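Local coordinates for lipoprotein LPPX (Mycobacterium tuberculosis, PDB 2BYO) that probably carries phthiocerol dimycocerosates from the cell membrane toward the outer membrane, holding the lipid in a large hydrophobic cavity, at residues A[26-31]-A[169-174]; A[44-49]-A[59-64]; A[49-54]-A[191-196]. One frame throughout, in Å; residues are numbered along the deposited sequence.

Interaction 1. Residues A[26-31]-A[169-174]; sequences AEIRQS and ATVWIA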
# COMPACT_ATOMS: atom_id res chain seq x y z
N ALA A 26 11.33 -8.81 12.99
CA ALA A 26 11.38 -10.10 12.33
C ALA A 26 10.00 -10.47 11.80
O ALA A 26 9.87 -10.96 10.67
CB ALA A 26 11.89 -11.17 13.28
N GLU A 27 8.97 -10.25 12.61
CA GLU A 27 7.60 -10.56 12.22
C GLU A 27 7.15 -9.69 11.06
O GLU A 27 6.48 -10.18 10.15
CB GLU A 27 6.65 -10.40 13.41
CG GLU A 27 5.19 -10.79 13.14
CD GLU A 27 5.00 -12.27 12.86
OE1 GLU A 27 3.84 -12.70 12.67
OE2 GLU A 27 5.99 -13.03 12.82
N ILE A 28 7.52 -8.41 11.06
CA ILE A 28 7.20 -7.55 9.91
C ILE A 28 7.94 -8.03 8.64
O ILE A 28 7.36 -8.04 7.55
CB ILE A 28 7.53 -6.07 10.16
CG1 ILE A 28 6.70 -5.53 11.33
CG2 ILE A 28 7.27 -5.24 8.90
CD1 ILE A 28 7.22 -4.23 11.88
N ARG A 29 9.20 -8.42 8.78
CA ARG A 29 9.93 -8.95 7.62
C ARG A 29 9.29 -10.22 7.06
O ARG A 29 9.27 -10.41 5.85
CB ARG A 29 11.39 -9.23 7.95
CG ARG A 29 12.26 -8.01 7.83
CD ARG A 29 13.68 -8.35 8.23
NE ARG A 29 14.63 -7.33 7.79
CZ ARG A 29 15.33 -6.51 8.58
NH1 ARG A 29 16.17 -5.64 8.03
NH2 ARG A 29 15.22 -6.57 9.91
N GLN A 30 8.75 -11.07 7.93
CA GLN A 30 7.97 -12.22 7.47
C GLN A 30 6.79 -11.80 6.58
O GLN A 30 6.53 -12.45 5.57
CB GLN A 30 7.47 -13.05 8.65
CG GLN A 30 8.55 -13.80 9.41
CD GLN A 30 8.92 -15.15 8.80
OE1 GLN A 30 8.27 -15.64 7.87
NE2 GLN A 30 9.96 -15.77 9.33
N SER A 31 6.06 -10.73 6.94
CA SER A 31 4.92 -10.30 6.11
C SER A 31 5.37 -9.65 4.82
O SER A 31 4.71 -9.81 3.80
CB SER A 31 3.94 -9.36 6.85
OG SER A 31 4.51 -8.08 7.06
N ALA A 169 2.80 4.65 11.87
CA ALA A 169 2.28 3.68 10.93
C ALA A 169 1.84 2.45 11.71
O ALA A 169 2.20 2.27 12.89
CB ALA A 169 3.34 3.33 9.91
N THR A 170 1.05 1.61 11.05
CA THR A 170 0.55 0.37 11.64
C THR A 170 0.52 -0.73 10.58
O THR A 170 0.24 -0.45 9.41
CB THR A 170 -0.87 0.54 12.19
OG1 THR A 170 -0.93 1.70 13.04
CG2 THR A 170 -1.29 -0.73 13.01
N VAL A 171 0.84 -1.95 10.98
CA VAL A 171 0.66 -3.11 10.11
C VAL A 171 -0.13 -4.18 10.85
O VAL A 171 -0.02 -4.29 12.08
CB VAL A 171 2.01 -3.73 9.62
CG1 VAL A 171 2.80 -2.71 8.78
CG2 VAL A 171 2.85 -4.25 10.78
N TRP A 172 -0.91 -4.94 10.10
CA TRP A 172 -1.69 -6.05 10.63
C TRP A 172 -1.29 -7.31 9.88
O TRP A 172 -1.49 -7.40 8.66
CB TRP A 172 -3.17 -5.79 10.44
CG TRP A 172 -3.77 -4.73 11.33
CD1 TRP A 172 -4.41 -4.94 12.51
CD2 TRP A 172 -3.81 -3.31 11.09
NE1 TRP A 172 -4.84 -3.74 13.03
CE2 TRP A 172 -4.49 -2.73 12.19
CE3 TRP A 172 -3.33 -2.47 10.07
CZ2 TRP A 172 -4.71 -1.35 12.29
CZ3 TRP A 172 -3.55 -1.11 10.17
CH2 TRP A 172 -4.23 -0.56 11.28
N ILE A 173 -0.74 -8.27 10.61
CA ILE A 173 -0.09 -9.43 10.03
C ILE A 173 -0.85 -10.68 10.42
O ILE A 173 -1.01 -10.96 11.61
CB ILE A 173 1.39 -9.56 10.48
CG1 ILE A 173 2.18 -8.32 10.03
CG2 ILE A 173 2.04 -10.83 9.92
CD1 ILE A 173 3.48 -8.15 10.76
N ALA A 174 -1.29 -11.44 9.42
CA ALA A 174 -2.11 -12.63 9.65
C ALA A 174 -1.41 -13.58 10.61
O ALA A 174 -0.18 -13.73 10.58
CB ALA A 174 -2.39 -13.34 8.33
O HOH W 1 1.37 -12.51 13.15

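Interaction 2. Residues A[44-49]-A[59-64]; sequences AVRTTG and SADVDV. With ZN (zinc ion), chain C.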
# COMPACT_ATOMS: atom_id res chain seq x y z
N ALA A 44 -7.12 -2.85 -1.72
CA ALA A 44 -8.08 -1.80 -1.45
C ALA A 44 -7.36 -0.67 -0.73
O ALA A 44 -6.83 -0.84 0.38
CB ALA A 44 -9.21 -2.33 -0.61
N VAL A 45 -7.33 0.49 -1.37
CA VAL A 45 -6.76 1.69 -0.78
C VAL A 45 -7.90 2.61 -0.33
O VAL A 45 -8.82 2.89 -1.08
CB VAL A 45 -5.86 2.43 -1.78
CG1 VAL A 45 -5.30 3.71 -1.15
CG2 VAL A 45 -4.72 1.52 -2.27
N ARG A 46 -7.82 3.05 0.92
CA ARG A 46 -8.76 4.03 1.45
C ARG A 46 -7.93 5.15 2.08
O ARG A 46 -6.79 4.92 2.51
CB ARG A 46 -9.68 3.40 2.51
CG ARG A 46 -10.54 2.23 2.00
CD ARG A 46 -11.65 2.69 1.04
NE ARG A 46 -12.43 1.54 0.56
CZ ARG A 46 -12.15 0.78 -0.50
NH1 ARG A 46 -11.08 1.01 -1.26
NH2 ARG A 46 -12.94 -0.24 -0.80
N THR A 47 -8.51 6.34 2.14
CA THR A 47 -7.87 7.47 2.79
C THR A 47 -8.89 8.21 3.65
O THR A 47 -10.09 8.11 3.42
CB THR A 47 -7.28 8.49 1.75
OG1 THR A 47 -8.31 8.98 0.89
CG2 THR A 47 -6.19 7.84 0.91
N THR A 48 -8.38 8.93 4.65
CA THR A 48 -9.14 9.91 5.40
C THR A 48 -8.42 11.26 5.30
O THR A 48 -7.22 11.31 5.02
CB THR A 48 -9.27 9.56 6.90
OG1 THR A 48 -7.99 9.68 7.52
CG2 THR A 48 -9.79 8.14 7.10
N GLY A 49 -9.17 12.34 5.54
CA GLY A 49 -8.62 13.67 5.51
C GLY A 49 -8.22 14.05 4.10
O GLY A 49 -8.94 13.75 3.15
N SER A 59 -9.26 6.75 -3.25
CA SER A 59 -9.72 5.40 -2.97
C SER A 59 -9.42 4.51 -4.17
O SER A 59 -9.42 5.00 -5.30
CB SER A 59 -11.23 5.40 -2.68
OG SER A 59 -11.70 4.12 -2.31
N ALA A 60 -9.14 3.23 -3.95
CA ALA A 60 -9.03 2.28 -5.06
C ALA A 60 -9.27 0.85 -4.61
O ALA A 60 -9.00 0.50 -3.46
CB ALA A 60 -7.65 2.39 -5.73
N ASP A 61 -9.80 0.05 -5.52
CA ASP A 61 -9.85 -1.39 -5.41
C ASP A 61 -9.28 -1.93 -6.70
O ASP A 61 -9.86 -1.70 -7.78
CB ASP A 61 -11.27 -1.90 -5.20
CG ASP A 61 -11.74 -1.68 -3.78
OD1 ASP A 61 -12.12 -0.54 -3.47
OD2 ASP A 61 -11.71 -2.64 -2.99
N VAL A 62 -8.17 -2.65 -6.58
CA VAL A 62 -7.32 -2.97 -7.72
C VAL A 62 -6.82 -4.42 -7.66
O VAL A 62 -6.34 -4.88 -6.63
CB VAL A 62 -6.12 -1.99 -7.78
CG1 VAL A 62 -5.25 -2.24 -9.00
CG2 VAL A 62 -6.63 -0.54 -7.83
N ASP A 63 -6.95 -5.13 -8.77
CA ASP A 63 -6.33 -6.44 -8.93
C ASP A 63 -4.92 -6.25 -9.48
O ASP A 63 -4.73 -5.49 -10.42
CB ASP A 63 -7.13 -7.30 -9.90
CG ASP A 63 -8.42 -7.81 -9.30
OD1 ASP A 63 -8.54 -7.86 -8.06
OD2 ASP A 63 -9.32 -8.17 -10.07
N VAL A 64 -3.95 -6.94 -8.87
CA VAL A 64 -2.55 -6.76 -9.21
C VAL A 64 -1.93 -8.09 -9.59
O VAL A 64 -2.10 -9.09 -8.89
CB VAL A 64 -1.74 -6.17 -8.02
CG1 VAL A 64 -0.27 -6.00 -8.41
CG2 VAL A 64 -2.32 -4.83 -7.58
ZN ZN C . -11.89 -4.62 -3.49
O HOH W 2 -12.38 -5.69 -1.56
O HOH W 3 -13.75 -4.79 -5.04

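Interaction 3. Residues A[49-54]-A[191-196]; sequences GKVDSL and GSIQLT. With LNL (alpha-linolenic acid), chain K.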
# COMPACT_ATOMS: atom_id res chain seq x y z
N GLY A 49 -9.17 12.34 5.54
CA GLY A 49 -8.62 13.67 5.51
C GLY A 49 -8.22 14.05 4.10
O GLY A 49 -8.94 13.75 3.15
N LYS A 50 -7.07 14.69 3.96
CA LYS A 50 -6.61 15.16 2.67
C LYS A 50 -5.26 14.53 2.33
O LYS A 50 -4.27 14.74 3.03
CB LYS A 50 -6.55 16.68 2.66
CG LYS A 50 -7.94 17.29 2.65
CD LYS A 50 -7.92 18.80 2.59
CE LYS A 50 -9.31 19.34 2.25
NZ LYS A 50 -9.82 18.79 0.94
N VAL A 51 -5.27 13.72 1.28
CA VAL A 51 -4.09 13.06 0.76
C VAL A 51 -3.93 13.47 -0.70
O VAL A 51 -4.77 13.14 -1.54
CB VAL A 51 -4.24 11.53 0.87
CG1 VAL A 51 -3.11 10.81 0.14
CG2 VAL A 51 -4.30 11.11 2.35
N ASP A 52 -2.85 14.19 -0.98
CA ASP A 52 -2.57 14.72 -2.32
C ASP A 52 -1.43 13.96 -3.02
O ASP A 52 -1.05 14.31 -4.13
CB ASP A 52 -2.20 16.20 -2.22
CG ASP A 52 -3.36 17.09 -1.80
OD1 ASP A 52 -4.49 16.88 -2.30
OD2 ASP A 52 -3.15 18.02 -0.99
N SER A 53 -0.90 12.93 -2.36
CA SER A 53 0.32 12.27 -2.82
C SER A 53 0.09 11.00 -3.64
O SER A 53 1.05 10.33 -4.01
CB SER A 53 1.20 11.94 -1.61
OG SER A 53 0.54 11.05 -0.73
N LEU A 54 -1.17 10.67 -3.93
CA LEU A 54 -1.46 9.51 -4.77
C LEU A 54 -1.99 9.93 -6.14
O LEU A 54 -2.88 9.29 -6.69
CB LEU A 54 -2.45 8.58 -4.08
CG LEU A 54 -2.07 8.08 -2.68
CD1 LEU A 54 -3.18 7.19 -2.16
CD2 LEU A 54 -0.74 7.34 -2.70
N GLY A 191 -3.69 13.71 6.64
CA GLY A 191 -4.61 12.60 6.40
C GLY A 191 -3.96 11.27 6.64
O GLY A 191 -2.90 11.19 7.26
N SER A 192 -4.60 10.21 6.18
CA SER A 192 -4.08 8.87 6.36
C SER A 192 -4.32 8.04 5.12
O SER A 192 -5.22 8.34 4.33
CB SER A 192 -4.73 8.19 7.57
OG SER A 192 -6.12 8.04 7.35
N ILE A 193 -3.48 7.02 4.95
CA ILE A 193 -3.60 6.07 3.84
C ILE A 193 -3.65 4.68 4.45
O ILE A 193 -2.86 4.35 5.33
CB ILE A 193 -2.42 6.16 2.86
CG1 ILE A 193 -2.24 7.58 2.35
CG2 ILE A 193 -2.63 5.19 1.68
CD1 ILE A 193 -0.97 7.81 1.53
N GLN A 194 -4.60 3.88 3.97
CA GLN A 194 -4.77 2.53 4.45
C GLN A 194 -4.79 1.60 3.25
O GLN A 194 -5.48 1.86 2.26
CB GLN A 194 -6.09 2.41 5.17
CG GLN A 194 -6.39 0.99 5.66
CD GLN A 194 -7.82 0.90 6.13
OE1 GLN A 194 -8.73 0.67 5.33
NE2 GLN A 194 -8.02 1.13 7.42
N LEU A 195 -4.03 0.52 3.34
CA LEU A 195 -3.94 -0.44 2.26
C LEU A 195 -4.28 -1.81 2.81
O LEU A 195 -3.63 -2.31 3.73
CB LEU A 195 -2.54 -0.42 1.67
CG LEU A 195 -2.42 -1.19 0.37
CD1 LEU A 195 -1.44 -0.49 -0.55
CD2 LEU A 195 -2.02 -2.66 0.62
N THR A 196 -5.32 -2.42 2.25
CA THR A 196 -5.79 -3.71 2.69
C THR A 196 -5.64 -4.72 1.55
O THR A 196 -6.11 -4.50 0.43
CB THR A 196 -7.26 -3.59 3.16
OG1 THR A 196 -7.34 -2.61 4.20
CG2 THR A 196 -7.80 -4.93 3.67
O1 LNL K . 2.17 1.77 -8.33
C1 LNL K . 1.04 1.30 -8.60
O2 LNL K . 0.00 2.01 -8.55
C2 LNL K . 0.92 -0.14 -9.05
C3 LNL K . 0.53 -1.06 -7.90
C4 LNL K . -0.98 -1.03 -7.60
C5 LNL K . -1.38 -0.36 -6.28
C6 LNL K . -0.54 -0.78 -5.06
C7 LNL K . -0.58 0.30 -3.98
C8 LNL K . 0.52 1.36 -4.13
C9 LNL K . 1.00 1.89 -2.77
C10 LNL K . 0.57 3.33 -2.48
C11 LNL K . -0.66 3.32 -1.60
C12 LNL K . -0.63 3.08 -0.28
C13 LNL K . 0.65 2.79 0.50
C14 LNL K . 0.35 2.04 1.80
C15 LNL K . 0.12 2.95 3.01
C16 LNL K . 0.69 2.34 4.29
C17 LNL K . 2.22 2.45 4.35
C18 LNL K . 2.79 1.98 5.67

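Interaction 1. Residues A[26-31]-A[169-174]
Ile-173 meets the helix with CG1 anti to its own carbonyl carbon (chi1 -61°) and CD1 extended beyond it (chi2 163°), while Glu-27 sets CG anti to its backbone N and then bends at chi2. The two side chains slide past each other in opposite directions. CD1 of Ile-173 lies 3.7 Å from the backbone O of Glu-27, and its other branch, CG2, is 3.8 Å from Glu-27 OE1. One turn on, Ser-31 closes over the same isoleucine, its CB 3.8 Å from Ile-173 CG1. The serine hydroxyl, though packed against aliphatic carbon, is satisfied within the helix: OG donates to Ile-28 O at 2.9 Å. The arrangement illustrates how a half-barrel takes a helix on its cavity side: 22-36 runs across strand 167-174, the local axes 9.0 Å apart at 72°, and inward-pointing residues of the strand fill the gap. Ile-28 crosses both Val-171 and Ile-173 at about a right angle, its CG1 lying 4.1 Å from Val-171 CG2. Ile-28 and Val-171 also touch the bound docosahexaenoic acid, so these two side chains form part of the wall around the lipid. Leu-181 of the adjoining strand packs on Val-171 and Ser-31. A water between Glu-27 OE1 and Ile-173 O is unusually close to the former, so a bridge there is doubtful.

Interaction 2. Residues A[44-49]-A[59-64]
The guanidinium of Arg-46 presents its edge to strand 57-65, with Ala-60 O and the carboxylate of Asp-61 close to its plane, while Ser-59 OG stands obliquely to it. The two charged planes are turned 59° apart, so the salt bridge is not a flat, two-by-two pairing: both terminal nitrogens converge on one oxygen. NH2 reaches the syn lone pair of Asp-61 OD1 at 2.8 Å, and NH1 comes to the same atom from above the carboxylate plane at 2.9 Å. With CG beside the backbone N (chi1 -60°) the arginine chain starts back along its own strand, and a bend at chi2 sets CD close to Ser-59 OG; NH1 also donates to Val-45 O at 2.9 Å. That carbonyl is gripped from opposite faces, by Arg-46 NH1 and by Ala-60 N. The latter bond and its partner, Val-45 N to Ala-60 O at 2.7 Å, make Val-45 and Ala-60 an antiparallel hydrogen-bonded pair. With OD1 occupied by arginine, Asp-61 OD2 binds a zinc ion at 2.0 Å; two waters and His-42 NE2 are its other ligands. Arginine and metal thus share one carboxylate, and both would be expected to draw on its negative charge. The side chains of Val-45 and Ala-60 lie on the other face of the sheet, CB to CB at 4.3 Å, where Val-45 comes near a bound linolenic acid. These strands form the hairpin 40-49 and 57-65 within the half-barrel's continuous antiparallel sheet, flanked by strand 70-77 beside Ser-59 and Asp-61 and by strand 191-198 beside Ala-44 and Arg-46.

Interaction 3. Residues A[49-54]-A[191-196]
Ile-193 overlaps Val-51 at about a right angle, its CD1 meeting Val-51 CG1 at 3.9 Å. The valine spreads its two methyls over different targets: with CG1 anti to the backbone N (chi1 171°) that branch faces the isoleucine, whereas CG2 rests 3.5 Å from the backbone O of Ser-192. Leu-54 comes to the same isoleucine tip from farther along the loop, its CD2 4.3 Å from Ile-193 CD1. Ser-53 OG lies close to that methyl too, but its hydrogen bond is with Leu-159 O. In Ile-193, CG1 and CD1 engage the loop, while CG2 touches C12 of a bound alpha-linolenic acid at 3.5 Å. Two residues on, Leu-195 continues the lipid-lining surface, with CD1 3.6 Å from C7 of the same acyl chain. This alternation is how a half-barrel strand builds a lipid pocket: every second side chain faces the cavity, and here the loop closes over the end of that apolar row. At the margin Gly-49 and Gly-191 form an antiparallel non-hydrogen-bonded pair, their CA atoms 4.2 Å apart; a CB on Gly-191 would crowd Lys-50 N and Val-51 CG2. At Gly-49, with positive phi (68°), the chain leaves the strand. The hydroxyls of Thr-48 and Ser-192 are hydrogen-bonded to each other just beside this pair. The loop bridges from strand 40-49 to strand 57-65 over the start of strand 191-198, whose other neighbour, strand 181-187, packs Ile-186 against Ile-193; Arg-113 holds the loop through Ser-53 O.

All three contacts reach one antiparallel half-barrel sheet, yet their chemistry follows their position. Interactions 1 and 3 are buried and chiefly apolar, joining a helix and a loop, respectively, to cavity-facing residues of strands, and each includes residues that touch bound lipid. Interaction 2 is only partly buried: backbone pairing holds the two strands, with charge and metal on one face and, on the other, apolar side chains likewise turned to bound lipid. Interactions 2 and 3 share Gly-49 and touch directly, since strands 40-49 and 191-198 are neighbours. Interaction 1 lies apart, its centre about 19 Å from that of interaction 2 and about 20 Å from that of interaction 3.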